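Local coordinates for protein 11S globulin subunit beta (Cucurbita maxima, PDB 2E9Q) that serves as a seed storage protein of the 11S globulin family, a nutrient reservoir built from subunits with two cupin domains, at residues A214-F217 / L218-A221. Numbering follows the deposited sequence.
Sequences ADEF and LEEA
E219 folds back on D215 and E216 in a local, intrahelical contact that runs through nearly the whole of the short helix 215-222, far out from the centre of the chain. A214 is the N-cap residue: its carbonyl takes a weak bond from L218 N. The i to i+4 pattern then settles in, with E219 N on D215 O, E220 N on E216 O and A221 N on F217 O (2.7 Å). E219 has CG anti to its own carbonyl carbon (chi1 -72°), which lays CG against D215 O at 3.1 Å and brings OE2 to 3.6 Å from E216 CA. An alanine at this position, lacking CG and the carboxylate, would probably leave D215 O and E216 CA without their cover and open a gap beside V229. The bend of E216 at chi2 (79°) turns its carboxylate across the E219 side chain, with OE1 3.7 Å from E219 OE2 and the two planes nearly perpendicular. This like-charge approach probably costs energy, which long, weak ion pairs of E216 OE2 with R388 and R453 of the second subunit may ease. The helix lies between strands 176-178 and 242-244, both paired with 74-81, and with helix 226-233 forms an extension projecting from the N-terminal cupin domain onto a neighbouring subunit. D215 suits the helix start, where the dipole probably favours negative charge, and salt-bridges K233; E220 salt-bridges R388 of the second subunit. Apolar residues suit the buried sides: L218 lies on V229 and L232, F217 packs on I386 of the second subunit, and small A221 fits against its M334.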
# COMPACT_ATOMS: atom_id res chain seq x y z
N ALA A 214 36.03 -4.62 -3.07
CA ALA A 214 37.47 -4.84 -2.98
C ALA A 214 37.92 -5.78 -4.10
O ALA A 214 37.21 -6.74 -4.43
CB ALA A 214 37.80 -5.46 -1.63
N ASP A 215 39.09 -5.50 -4.68
CA ASP A 215 39.62 -6.31 -5.78
C ASP A 215 39.57 -7.82 -5.52
O ASP A 215 39.16 -8.59 -6.39
CB ASP A 215 41.07 -5.91 -6.09
CG ASP A 215 41.22 -4.47 -6.52
OD1 ASP A 215 40.41 -3.99 -7.34
OD2 ASP A 215 42.16 -3.80 -6.04
N GLU A 216 39.99 -8.22 -4.32
CA GLU A 216 40.00 -9.64 -3.95
C GLU A 216 38.64 -10.28 -4.15
O GLU A 216 38.49 -11.21 -4.95
CB GLU A 216 40.43 -9.79 -2.48
CG GLU A 216 39.99 -11.09 -1.80
CD GLU A 216 40.85 -12.30 -2.16
OE1 GLU A 216 40.86 -12.71 -3.34
OE2 GLU A 216 41.50 -12.85 -1.25
N PHE A 217 37.64 -9.79 -3.43
CA PHE A 217 36.29 -10.33 -3.53
C PHE A 217 35.89 -10.60 -4.96
O PHE A 217 35.41 -11.69 -5.27
CB PHE A 217 35.30 -9.37 -2.88
CG PHE A 217 35.25 -9.47 -1.39
CD1 PHE A 217 36.23 -10.16 -0.68
CD2 PHE A 217 34.21 -8.88 -0.68
CE1 PHE A 217 36.19 -10.26 0.70
CE2 PHE A 217 34.15 -8.98 0.71
CZ PHE A 217 35.14 -9.67 1.40
N LEU A 218 36.09 -9.63 -5.84
CA LEU A 218 35.70 -9.82 -7.22
C LEU A 218 36.55 -10.86 -7.95
O LEU A 218 36.09 -11.48 -8.91
CB LEU A 218 35.72 -8.48 -7.97
CG LEU A 218 34.73 -7.45 -7.40
CD1 LEU A 218 34.74 -6.21 -8.27
CD2 LEU A 218 33.34 -8.05 -7.35
N GLU A 219 37.79 -11.05 -7.50
CA GLU A 219 38.67 -12.04 -8.11
C GLU A 219 38.13 -13.42 -7.79
O GLU A 219 38.01 -14.28 -8.66
CB GLU A 219 40.09 -11.89 -7.57
CG GLU A 219 40.82 -10.66 -8.06
CD GLU A 219 42.10 -10.39 -7.29
OE1 GLU A 219 42.85 -9.47 -7.68
OE2 GLU A 219 42.36 -11.10 -6.30
N GLU A 220 37.81 -13.62 -6.52
CA GLU A 220 37.26 -14.89 -6.07
C GLU A 220 35.87 -15.09 -6.67
O GLU A 220 35.59 -16.12 -7.28
CB GLU A 220 37.17 -14.91 -4.55
CG GLU A 220 36.74 -16.24 -4.00
CD GLU A 220 36.56 -16.20 -2.50
OE1 GLU A 220 37.46 -15.67 -1.81
OE2 GLU A 220 35.53 -16.70 -2.02
N ALA A 221 35.01 -14.09 -6.50
CA ALA A 221 33.65 -14.15 -7.01
C ALA A 221 33.58 -14.60 -8.47
O ALA A 221 32.85 -15.53 -8.81
CB ALA A 221 32.97 -12.80 -6.85